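Inositol monophosphatase family protein (Staphylococcus aureus, PDB 5I3S) probably hydrolyses the phosphate ester of inositol monophosphate or a related sugar phosphate, as other metal-dependent phosphatases of the FIG superfamily do. Local coordinates at residues 6-9 with 10-14; 223-226 with 227-231; 241-244 with 245-248. All blocks are in the same frame, centred on the assembly; numbering follows the deposited sequence.

Contact 1 stands apart from the other two: its centre lies about 30 Å from that of contact 2 and 31 Å from that of contact 3, on the other side of the chain's centre. It belongs to the N-terminal helix 2-24, which packs on the seven-stranded sheet. Contacts 2 and 3 are neighbours on the five-stranded sheet, their centres about 11 Å apart, where strands 222-224 and 237-242 run side by side. They touch through Ser224 OG and His247 NE2, 3.0 Å apart, and through Ala223 against Val241. In this family the metal site characteristically uses a DPIDGT motif; that sequence lies in none of the three contacts.

Contact 1 (6-9 with 10-14); sequences FAQG and LIQEA
Phe6 and Leu10 both throw their side chains out on the trans torsion, with CG opposite the backbone N (chi1 169° and 176°), and so the two run down the same flank of an alpha helix, one turn apart. Their ends meet lightly, Phe6 CE2 lying 4.4 Å from Leu10 CD2, and the methyl comes to the ring at a slant. This is the i to i+4 spacing of helix 2-24, the N-terminal helix of the inositol monophosphatase fold. The flank faces helix 37-56: Phe6 reaches Thr52 and Thr56, Leu10 reaches Phe48 and Thr52, and Tyr57 meets the Phe6 ring in a T-shaped stack.

Ala7 and Ile11 form another flank on the large sheet; both rest on Phe114, Ala7 also touching Ile104 and Ile11 touching Ile100 and Ile102. Behind them the backbone bonds run in regular steps. Ile11 N donates to Ala7 O at 2.9 Å, and Leu10 N to Phe6 O at 3.1 Å. The bond from Gln12 N to Gln8 O is longer, 3.3 Å. Beside it, the branch methyl Ile11 CG2 presses on Gln8 O at 3.2 Å, so this carbonyl is covered by carbon as well as bonded.

Gln8 and Gln12 run alongside each other by strand 122-127, both touching Leu123. At the far end Glu13 N donates to Gly9 O at 2.8 Å, while Glu13 CB sits 3.2 Å from that oxygen.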
# COMPACT_ATOMS: atom_id res chain seq x y z
N PHE A 6 0.44 12.25 -28.78
CA PHE A 6 1.12 13.43 -28.17
C PHE A 6 1.05 13.39 -26.62
O PHE A 6 2.03 13.67 -25.94
CB PHE A 6 0.53 14.73 -28.74
CG PHE A 6 0.94 16.00 -28.02
CD1 PHE A 6 2.19 16.56 -28.22
CD2 PHE A 6 0.07 16.64 -27.20
CE1 PHE A 6 2.56 17.74 -27.57
CE2 PHE A 6 0.44 17.80 -26.53
CZ PHE A 6 1.69 18.36 -26.72
N ALA A 7 -0.10 13.01 -26.06
CA ALA A 7 -0.25 13.00 -24.61
C ALA A 7 0.62 11.92 -23.99
O ALA A 7 1.31 12.15 -23.03
CB ALA A 7 -1.71 12.82 -24.22
N GLN A 8 0.57 10.74 -24.59
CA GLN A 8 1.32 9.57 -24.18
C GLN A 8 2.81 9.85 -24.08
O GLN A 8 3.41 9.57 -23.06
CB GLN A 8 1.01 8.44 -25.14
CG GLN A 8 1.55 7.08 -24.79
CD GLN A 8 0.69 5.97 -25.33
OE1 GLN A 8 -0.52 5.95 -25.11
NE2 GLN A 8 1.30 5.05 -26.05
N GLY A 9 3.39 10.42 -25.10
CA GLY A 9 4.82 10.70 -25.12
C GLY A 9 5.20 11.78 -24.14
O GLY A 9 6.15 11.63 -23.36
N LEU A 10 4.41 12.85 -24.15
CA LEU A 10 4.54 13.94 -23.18
C LEU A 10 4.59 13.44 -21.73
O LEU A 10 5.44 13.84 -20.96
CB LEU A 10 3.37 14.91 -23.34
CG LEU A 10 3.30 16.07 -22.33
CD1 LEU A 10 4.57 16.90 -22.43
CD2 LEU A 10 2.10 16.93 -22.60
N ILE A 11 3.67 12.58 -21.34
CA ILE A 11 3.65 12.17 -19.92
C ILE A 11 4.90 11.34 -19.58
O ILE A 11 5.50 11.53 -18.52
CB ILE A 11 2.31 11.51 -19.52
CG1 ILE A 11 2.14 11.49 -18.01
CG2 ILE A 11 2.14 10.14 -20.15
CD1 ILE A 11 0.78 10.97 -17.57
N GLN A 12 5.30 10.46 -20.50
CA GLN A 12 6.50 9.64 -20.36
C GLN A 12 7.77 10.48 -20.31
O GLN A 12 8.62 10.31 -19.45
CB GLN A 12 6.58 8.61 -21.48
CG GLN A 12 5.61 7.48 -21.28
CD GLN A 12 5.46 6.59 -22.51
OE1 GLN A 12 4.80 6.96 -23.50
NE2 GLN A 12 6.04 5.41 -22.45
N GLU A 13 7.84 11.46 -21.18
CA GLU A 13 8.97 12.36 -21.22
C GLU A 13 9.05 13.23 -19.94
O GLU A 13 10.14 13.42 -19.37
CB GLU A 13 8.88 13.15 -22.55
CG GLU A 13 10.10 13.99 -22.94
CD GLU A 13 11.40 13.27 -22.78
OE1 GLU A 13 11.54 12.15 -23.31
OE2 GLU A 13 12.29 13.83 -22.09
N ALA A 14 7.90 13.73 -19.47
CA ALA A 14 7.81 14.41 -18.17
C ALA A 14 8.25 13.50 -17.02
O ALA A 14 8.80 13.97 -16.04
CB ALA A 14 6.40 14.90 -17.91

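Contact 2 (223-226 with 227-231); sequences ASNL and LGEPL
This is a turn contact at the edge of the five-stranded sheet, where the chain leaves strand 222-224 and doubles back on itself through a type I beta turn with a G1 bulge. Gly228 N closes the turn on Asn225 O at 3.1 Å, and the Asn225 side chain adds an Asx turn to Leu227. Gly228, at positive phi, is the bulge residue and lets Asn225 N donate to Glu229 O.

Asn225 CG stands between its own backbone N and carbonyl carbon (chi1 76°), which folds the amide back into the bend. There OD1 takes two N-H groups, Leu227 N at 2.9 Å and Glu229 N at 2.8 Å. They come from opposite faces of the amide, each well out of its plane, and this double grip should fix the group's rotation. ND2 reaches Glu229 OE2 at 3.0 Å, a bond through which the carboxylate probably polarises the amide, and also bonds to Asn237. It meets OE2 from above the carboxylate plane, the two flat groups being turned 31° apart.

On the strand side, Ser224 OG donates to Asn225 O at 2.6 Å, on a lone pair, giving that carbonyl a second bond. Leu231 swings its methyls back over the strand, with CD1 3.9 Å from Ala223 CB. Beside this pair a water donates to Ala223 O and accepts from Leu231 N, 2.7 Å from the carbonyl oxygen.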
# COMPACT_ATOMS: atom_id res chain seq x y z
N ALA A 223 -18.06 4.61 -10.87
CA ALA A 223 -17.60 5.70 -10.08
C ALA A 223 -18.76 6.60 -9.79
O ALA A 223 -19.54 6.86 -10.65
CB ALA A 223 -16.52 6.46 -10.80
N SER A 224 -18.82 7.03 -8.55
CA SER A 224 -19.70 8.05 -8.10
C SER A 224 -19.01 8.76 -6.93
O SER A 224 -17.90 8.42 -6.57
CB SER A 224 -21.00 7.41 -7.59
OG SER A 224 -20.76 6.69 -6.39
N ASN A 225 -19.71 9.74 -6.35
CA ASN A 225 -19.33 10.28 -5.07
C ASN A 225 -20.06 9.45 -4.04
O ASN A 225 -20.69 8.42 -4.39
CB ASN A 225 -19.62 11.79 -5.01
CG ASN A 225 -21.07 12.14 -4.83
OD1 ASN A 225 -21.97 11.32 -4.82
ND2 ASN A 225 -21.30 13.40 -4.69
N LEU A 226 -19.94 9.87 -2.76
CA LEU A 226 -20.51 9.10 -1.66
C LEU A 226 -22.04 9.14 -1.59
O LEU A 226 -22.63 8.30 -0.90
CB LEU A 226 -19.91 9.51 -0.33
CG LEU A 226 -18.40 9.20 -0.15
CD1 LEU A 226 -17.90 9.83 1.14
CD2 LEU A 226 -18.04 7.72 -0.19
N LEU A 227 -22.65 10.10 -2.30
CA LEU A 227 -24.10 10.20 -2.41
C LEU A 227 -24.62 9.51 -3.68
O LEU A 227 -25.78 9.68 -4.01
CB LEU A 227 -24.50 11.67 -2.47
CG LEU A 227 -23.95 12.49 -1.31
CD1 LEU A 227 -24.31 13.98 -1.44
CD2 LEU A 227 -24.46 11.90 -0.00
N GLY A 228 -23.75 8.81 -4.42
CA GLY A 228 -24.09 8.19 -5.70
C GLY A 228 -24.21 9.13 -6.91
O GLY A 228 -24.76 8.74 -7.92
N GLU A 229 -23.72 10.37 -6.78
CA GLU A 229 -23.83 11.34 -7.86
C GLU A 229 -22.63 11.17 -8.78
O GLU A 229 -21.55 10.80 -8.34
CB GLU A 229 -23.85 12.78 -7.31
CG GLU A 229 -24.84 13.04 -6.18
CD GLU A 229 -24.65 14.37 -5.44
OE1 GLU A 229 -25.55 14.80 -4.70
OE2 GLU A 229 -23.61 15.03 -5.56
N PRO A 230 -22.79 11.43 -10.07
CA PRO A 230 -21.66 11.23 -10.99
C PRO A 230 -20.48 12.18 -10.75
O PRO A 230 -20.71 13.31 -10.37
CB PRO A 230 -22.27 11.54 -12.39
CG PRO A 230 -23.58 12.26 -12.12
CD PRO A 230 -24.06 11.74 -10.77
N LEU A 231 -19.26 11.73 -11.06
CA LEU A 231 -18.07 12.58 -10.95
C LEU A 231 -17.89 13.36 -12.20
O LEU A 231 -18.10 12.86 -13.28
CB LEU A 231 -16.80 11.76 -10.74
CG LEU A 231 -16.83 10.92 -9.49
CD1 LEU A 231 -15.61 10.03 -9.42
CD2 LEU A 231 -16.94 11.80 -8.26
O HOH W 1 -19.48 8.95 -12.31

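Contact 3 (241-244 with 245-248); sequences VGNR and GLHQ
From an almost fully extended Gly242 the backbone bends at Asn243 and coils into a helix at Arg244, which brings the CA of His247 back to 5.1 Å from the CA of Gly242. The segment is the junction between strand 237-242 and helix 244-255, and Asn243 is the N-cap. A chi1 of 71° tucks the Asn243 side chain over the first turn, where OD1 accepts from Leu246 N at 3.1 Å, the classic N-cap to N3 bond, with the donor 40° above the amide plane. ND2 turns the other way and bonds to Ser145 OG, so both ends of the amide are held. Asp144 OD1, a second acceptor at the start of the helix, takes Gly245 N.

The main-chain oxygen of Asn243 takes the first full helical bond, from His247 N at 2.9 Å, and a weak one from Leu246 N. Gln248 N follows on Arg244 O at 3.0 Å. Leu246 crosses the cap amide at about a right angle, with CD2 3.5 Å from Asn243 ND2. Its chi1 of 117° lies off the usual staggered values, which may mean strain or an uncertain fit.

His247 points back toward the strand. Its ring meets Val241 CA and Gly242 N edge-on, with CD2 4.3 Å from Val241 CA, and NE2 bonds to Ser224 OG on strand 222-224.

Thus two of the first N-H groups, of Leu246 and Gly245, are met by an amide oxygen and by a carboxylate, whose negative charge probably interacts favourably with the positive end of the helix dipole. Ser224 OG already donates to Asn225 O, so its bond with the imidazole is consistent with a proton on NE2.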
# COMPACT_ATOMS: atom_id res chain seq x y z
N VAL A 241 -15.34 4.14 -5.90
CA VAL A 241 -15.09 3.42 -7.15
C VAL A 241 -14.92 1.96 -6.85
O VAL A 241 -14.48 1.56 -5.74
CB VAL A 241 -13.88 3.93 -7.93
CG1 VAL A 241 -14.04 5.41 -8.27
CG2 VAL A 241 -12.58 3.71 -7.22
N GLY A 242 -15.31 1.15 -7.81
CA GLY A 242 -15.31 -0.27 -7.61
C GLY A 242 -15.81 -1.05 -8.82
O GLY A 242 -16.23 -0.46 -9.81
N ASN A 243 -15.78 -2.35 -8.71
CA ASN A 243 -16.53 -3.20 -9.62
C ASN A 243 -18.02 -2.92 -9.39
O ASN A 243 -18.43 -2.49 -8.31
CB ASN A 243 -16.13 -4.68 -9.51
CG ASN A 243 -16.56 -5.38 -8.22
OD1 ASN A 243 -17.75 -5.60 -7.95
ND2 ASN A 243 -15.59 -5.87 -7.46
N ARG A 244 -18.81 -3.05 -10.44
CA ARG A 244 -20.25 -2.78 -10.45
C ARG A 244 -20.94 -3.32 -9.26
O ARG A 244 -21.55 -2.56 -8.50
CB ARG A 244 -20.90 -3.32 -11.71
CG ARG A 244 -20.70 -2.33 -12.83
CD ARG A 244 -20.96 -2.84 -14.25
NE ARG A 244 -20.61 -1.73 -15.12
CZ ARG A 244 -21.34 -0.62 -15.33
NH1 ARG A 244 -22.55 -0.48 -14.79
NH2 ARG A 244 -20.86 0.36 -16.11
N GLY A 245 -20.77 -4.61 -9.05
CA GLY A 245 -21.48 -5.30 -8.00
C GLY A 245 -21.26 -4.68 -6.63
O GLY A 245 -22.17 -4.43 -5.85
N LEU A 246 -20.03 -4.42 -6.28
CA LEU A 246 -19.91 -4.03 -4.95
C LEU A 246 -19.89 -2.53 -4.74
O LEU A 246 -20.07 -2.07 -3.61
CB LEU A 246 -18.76 -4.72 -4.34
CG LEU A 246 -17.70 -3.81 -3.90
CD1 LEU A 246 -17.10 -4.59 -2.76
CD2 LEU A 246 -16.89 -3.50 -5.16
N HIS A 247 -19.69 -1.79 -5.82
CA HIS A 247 -20.10 -0.42 -5.81
C HIS A 247 -21.58 -0.29 -5.40
O HIS A 247 -21.90 0.46 -4.48
CB HIS A 247 -19.88 0.23 -7.15
CG HIS A 247 -20.14 1.70 -7.14
ND1 HIS A 247 -21.42 2.23 -7.15
CD2 HIS A 247 -19.30 2.75 -7.10
CE1 HIS A 247 -21.35 3.55 -7.15
NE2 HIS A 247 -20.08 3.89 -7.11
N GLN A 248 -22.47 -1.05 -6.04
CA GLN A 248 -23.91 -0.97 -5.71
C GLN A 248 -24.23 -1.47 -4.29
O GLN A 248 -25.05 -0.86 -3.63
CB GLN A 248 -24.84 -1.58 -6.83
CG GLN A 248 -24.91 -3.11 -7.05
CD GLN A 248 -25.31 -3.56 -8.48
OE1 GLN A 248 -25.19 -4.75 -8.85
NE2 GLN A 248 -25.77 -2.61 -9.30